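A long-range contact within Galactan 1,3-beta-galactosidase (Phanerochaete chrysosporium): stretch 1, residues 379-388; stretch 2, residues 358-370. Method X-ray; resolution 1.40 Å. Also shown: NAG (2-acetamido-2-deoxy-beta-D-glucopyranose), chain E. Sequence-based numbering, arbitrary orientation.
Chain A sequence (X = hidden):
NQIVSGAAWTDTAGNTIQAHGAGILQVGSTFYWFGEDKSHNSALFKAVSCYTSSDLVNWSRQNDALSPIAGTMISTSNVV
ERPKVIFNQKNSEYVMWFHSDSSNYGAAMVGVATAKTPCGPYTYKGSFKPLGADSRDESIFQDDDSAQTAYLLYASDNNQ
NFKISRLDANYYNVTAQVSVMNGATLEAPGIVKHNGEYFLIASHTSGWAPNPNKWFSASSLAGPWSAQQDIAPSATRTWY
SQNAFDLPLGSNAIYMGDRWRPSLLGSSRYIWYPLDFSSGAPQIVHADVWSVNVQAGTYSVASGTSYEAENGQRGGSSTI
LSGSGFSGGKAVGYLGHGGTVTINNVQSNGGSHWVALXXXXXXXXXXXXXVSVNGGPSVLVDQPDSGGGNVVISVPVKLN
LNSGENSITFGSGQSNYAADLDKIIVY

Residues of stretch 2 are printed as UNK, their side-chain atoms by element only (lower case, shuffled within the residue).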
# COMPACT_ATOMS: atom_id res chain seq x y z
N VAL A 379 -16.14 -1.30 19.62
CA VAL A 379 -15.91 -1.53 18.20
C VAL A 379 -14.86 -2.62 18.09
O VAL A 379 -14.03 -2.80 18.98
CB VAL A 379 -15.48 -0.26 17.43
CG1 VAL A 379 -16.59 0.80 17.46
CG2 VAL A 379 -14.19 0.28 17.98
N LEU A 380 -14.90 -3.36 16.99
CA LEU A 380 -13.97 -4.46 16.77
C LEU A 380 -12.90 -4.03 15.77
O LEU A 380 -13.23 -3.56 14.67
CB LEU A 380 -14.72 -5.68 16.25
CG LEU A 380 -13.95 -7.00 16.27
CD1 LEU A 380 -13.61 -7.40 17.71
CD2 LEU A 380 -14.77 -8.07 15.61
N VAL A 381 -11.63 -4.17 16.15
CA VAL A 381 -10.51 -3.75 15.32
C VAL A 381 -9.77 -4.98 14.82
O VAL A 381 -9.35 -5.83 15.61
CB VAL A 381 -9.56 -2.81 16.09
CG1 VAL A 381 -8.42 -2.38 15.19
CG2 VAL A 381 -10.32 -1.57 16.59
N ASP A 382 -9.59 -5.07 13.50
CA ASP A 382 -8.89 -6.20 12.90
C ASP A 382 -7.40 -6.10 13.19
O ASP A 382 -6.79 -5.03 13.09
CB ASP A 382 -9.04 -6.14 11.38
CG ASP A 382 -10.45 -6.43 10.92
OD1 ASP A 382 -11.12 -7.28 11.53
OD2 ASP A 382 -10.87 -5.80 9.91
N GLN A 383 -6.80 -7.25 13.52
CA GLN A 383 -5.38 -7.36 13.84
C GLN A 383 -4.74 -8.37 12.90
O GLN A 383 -4.76 -9.59 13.16
CB GLN A 383 -5.18 -7.74 15.31
CG GLN A 383 -5.69 -6.66 16.24
CD GLN A 383 -5.61 -7.07 17.70
OE1 GLN A 383 -6.14 -8.11 18.09
NE2 GLN A 383 -4.92 -6.28 18.49
N PRO A 384 -4.15 -7.92 11.79
CA PRO A 384 -3.49 -8.84 10.86
C PRO A 384 -2.41 -9.66 11.56
O PRO A 384 -1.86 -9.27 12.59
CB PRO A 384 -2.87 -7.91 9.81
CG PRO A 384 -3.69 -6.65 9.87
CD PRO A 384 -4.11 -6.52 11.33
N ASP A 385 -2.10 -10.82 10.96
CA ASP A 385 -0.90 -11.54 11.36
C ASP A 385 0.29 -10.59 11.26
O ASP A 385 0.43 -9.85 10.29
CB ASP A 385 -0.69 -12.75 10.44
CG ASP A 385 -0.67 -12.39 8.96
OD1 ASP A 385 -1.72 -11.96 8.43
OD2 ASP A 385 0.39 -12.55 8.33
N SER A 386 1.12 -10.57 12.28
CA SER A 386 2.22 -9.61 12.30
C SER A 386 3.55 -10.18 11.83
O SER A 386 4.50 -9.41 11.63
CB SER A 386 2.35 -8.98 13.69
OG SER A 386 2.89 -9.94 14.58
N GLY A 387 3.64 -11.49 11.61
CA GLY A 387 4.86 -12.15 11.19
C GLY A 387 5.47 -13.04 12.25
O GLY A 387 6.26 -13.93 11.91
N GLY A 388 5.12 -12.83 13.51
CA GLY A 388 5.62 -13.65 14.59
C GLY A 388 5.14 -13.07 15.91
O GLY A 388 4.75 -11.90 16.00
N UNK A 358 -0.48 -0.98 18.82
CA UNK A 358 0.71 -1.76 18.53
C UNK A 358 0.55 -3.14 19.15
O UNK A 358 0.36 -3.27 20.36
c UNK A 358 3.19 2.26 16.67
c UNK A 358 2.39 0.11 18.24
c UNK A 358 3.55 0.04 17.48
o UNK A 358 3.62 3.30 15.88
c UNK A 358 1.65 1.29 18.21
c UNK A 358 3.95 1.11 16.70
c UNK A 358 2.05 2.37 17.42
c UNK A 358 1.96 -1.07 19.07
N UNK A 359 0.61 -4.18 18.33
CA UNK A 359 0.30 -5.53 18.78
C UNK A 359 1.21 -6.52 18.06
O UNK A 359 1.81 -6.21 17.02
c UNK A 359 -1.47 -7.22 14.95
c UNK A 359 -1.17 -5.87 18.47
c UNK A 359 -1.43 -5.95 16.99
c UNK A 359 -1.27 -7.15 16.32
c UNK A 359 -1.81 -6.08 14.25
c UNK A 359 -1.96 -4.87 14.91
c UNK A 359 -1.76 -4.81 16.27
N UNK A 360 1.30 -7.73 18.61
CA UNK A 360 1.95 -8.84 17.94
C UNK A 360 0.92 -9.95 17.77
O UNK A 360 0.16 -10.25 18.69
c UNK A 360 3.14 -9.36 18.75
N UNK A 361 0.88 -10.55 16.58
CA UNK A 361 -0.05 -11.65 16.31
C UNK A 361 0.75 -12.71 15.55
O UNK A 361 0.95 -12.58 14.34
n UNK A 361 -3.05 -11.97 14.11
c UNK A 361 -1.24 -11.16 15.49
c UNK A 361 -2.14 -12.29 15.02
o UNK A 361 -2.02 -13.44 15.46
N UNK A 362 1.18 -13.75 16.26
CA UNK A 362 1.97 -14.78 15.64
C UNK A 362 1.20 -15.84 14.87
O UNK A 362 1.82 -16.80 14.39
N UNK A 363 -0.11 -15.68 14.73
CA UNK A 363 -0.91 -16.61 13.94
C UNK A 363 -0.61 -16.42 12.46
O UNK A 363 -0.07 -15.40 12.04
c UNK A 363 -2.40 -16.35 14.13
o UNK A 363 -4.13 -16.44 15.76
o UNK A 363 -2.12 -17.12 16.37
c UNK A 363 -2.91 -16.65 15.53
N UNK A 364 -1.02 -17.40 11.66
CA UNK A 364 -1.00 -17.21 10.22
C UNK A 364 -2.21 -16.43 9.75
O UNK A 364 -2.28 -16.07 8.57
o UNK A 364 -2.08 -19.35 9.92
c UNK A 364 -0.98 -18.56 9.51
N UNK A 365 -3.17 -16.17 10.64
CA UNK A 365 -4.46 -15.60 10.33
C UNK A 365 -4.71 -14.39 11.23
O UNK A 365 -4.00 -14.16 12.21
o UNK A 365 -5.41 -17.32 11.76
c UNK A 365 -5.52 -17.69 9.39
c UNK A 365 -5.58 -16.65 10.51
N UNK A 366 -5.73 -13.62 10.87
CA UNK A 366 -6.06 -12.41 11.61
C UNK A 366 -6.68 -12.75 12.96
O UNK A 366 -7.32 -13.78 13.15
c UNK A 366 -7.08 -9.41 9.66
c UNK A 366 -5.68 -9.00 7.78
o UNK A 366 -5.23 -8.14 6.79
c UNK A 366 -5.65 -11.14 8.86
c UNK A 366 -5.18 -10.29 7.86
c UNK A 366 -6.62 -8.56 8.67
c UNK A 366 -6.61 -10.71 9.77
c UNK A 366 -7.12 -11.62 10.85
N UNK A 367 -6.48 -11.84 13.91
CA UNK A 367 -7.27 -11.77 15.13
C UNK A 367 -8.02 -10.45 15.12
O UNK A 367 -7.97 -9.69 14.15
c UNK A 367 -5.01 -13.39 17.80
n UNK A 367 -3.11 -16.28 19.01
c UNK A 367 -3.80 -15.15 19.03
c UNK A 367 -5.67 -13.24 16.46
n UNK A 367 -4.26 -14.64 17.90
c UNK A 367 -6.36 -11.90 16.36
n UNK A 367 -4.02 -14.53 20.19
N UNK A 368 -8.73 -10.16 16.21
CA UNK A 368 -9.31 -8.84 16.38
C UNK A 368 -9.40 -8.55 17.86
O UNK A 368 -9.21 -9.43 18.70
c UNK A 368 -10.69 -8.75 15.75
c UNK A 368 -11.42 -10.01 15.89
n UNK A 368 -11.56 -10.74 14.79
o UNK A 368 -11.84 -10.36 16.99
N UNK A 369 -9.68 -7.29 18.17
CA UNK A 369 -9.74 -6.83 19.56
C UNK A 369 -10.92 -5.87 19.68
O UNK A 369 -11.14 -5.02 18.82
c UNK A 369 -8.10 -4.91 19.26
c UNK A 369 -8.41 -5.99 21.55
c UNK A 369 -8.41 -6.20 20.02
N UNK A 370 -11.70 -6.03 20.75
CA UNK A 370 -12.74 -5.06 21.06
C UNK A 370 -12.13 -3.86 21.78
O UNK A 370 -11.22 -4.00 22.61
c UNK A 370 -13.80 -5.69 21.98
o UNK A 370 -13.18 -6.09 23.20
c UNK A 370 -14.47 -6.88 21.31
C1 NAG E . -12.18 -12.03 14.82
C2 NAG E . -12.99 -12.36 13.58
C3 NAG E . -13.41 -13.79 13.57
C4 NAG E . -12.25 -14.73 13.74
C5 NAG E . -11.46 -14.40 15.00
C6 NAG E . -10.23 -15.26 15.05
C7 NAG E . -14.37 -10.53 12.44
C8 NAG E . -15.60 -9.61 12.40
N2 NAG E . -14.19 -11.47 13.55
O3 NAG E . -14.06 -14.07 12.30
O4 NAG E . -12.71 -16.08 13.84
O5 NAG E . -11.05 -12.99 15.02
O6 NAG E . -9.55 -15.02 16.25
O7 NAG E . -13.57 -10.49 11.56
O HOH W 1 2.35 -14.14 11.99
O HOH W 2 -3.61 -13.62 7.53
O HOH W 3 -10.29 -9.86 12.20

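Position 358 carries one carbon, then a six-carbon ring bearing an oxygen; it points away and touches nothing on stretch 1. It is Y358. Position 359 has the same plan without the oxygen, so F359. Its CA-to-CB bond points toward stretch 1; the ring takes Q383 CB over one face, 4.0 Å from the ring centroid, and meets P384 O at its edge. Position 360 holds a single carbon, A360. Its CB lies 4.2 Å from S386 OG.

Position 361 shows two carbons, the second carrying one oxygen and one nitrogen. The nitrogen makes this an amide: N361. Its ND2 donates to Q383 O at 3.1 Å and weakly to P384 O at 3.3 Å, and also to the backbone O of position 365, 3.1 Å away. Its backbone pairs with S386: N361 N to S386 OG and S386 N to N361 O, both 2.9 Å. Position 362 has no side-chain atoms: G362. A CB there would sit 3.4 Å from G388 C, a tight fit.

Position 363, two carbons with two oxygens on the second, is D363; its backbone O lies 3.2 Å from D385 CB. Position 364 has one carbon and one oxygen, S364; a water links S364 O to D385 OD1. Position 365, a carbon branching to one oxygen and one carbon, is T365.

Position 366 has one carbon, then a ring of six carbons bearing one oxygen; P384 CB lies over one face. It is Y366. P384 CA sits 3.5 Å from the ring centroid, almost on its normal, while D382 CB approaches the edge. Position 367 has three carbons, a nitrogen, then a carbon with two more nitrogens: R367. Its end leads away from stretch 1 and bridges back to D363, NE to OD2 at 2.8 Å.

Position 368 repeats the two-carbon amide, and its nitrogen is bonded to the sugar: N368, glycosylated, ND2 to NAG C1 1.4 Å. Position 369, one carbon bearing two carbons, is V369, whose CG1 lies 4.1 Å from V381 CB. Position 370, a carbon with one oxygen and one carbon, is T370; its CG2 meets L380 CD1 at 3.7 Å.

The contact works in two parts. Antiparallel strands pair by backbone, V381 with V369 and Q383 with R367, each through two hydrogen bonds, and the alternation along each strand sends V381, Q383, R367 and V369 to one face and L380, D382, N368 and T370 to the other. Past the strand, P384 packs against both aromatic rings, and N361 ties the loops together through its amide.

Stretch 2, residues 358-370: YFANGDSTYRNVT
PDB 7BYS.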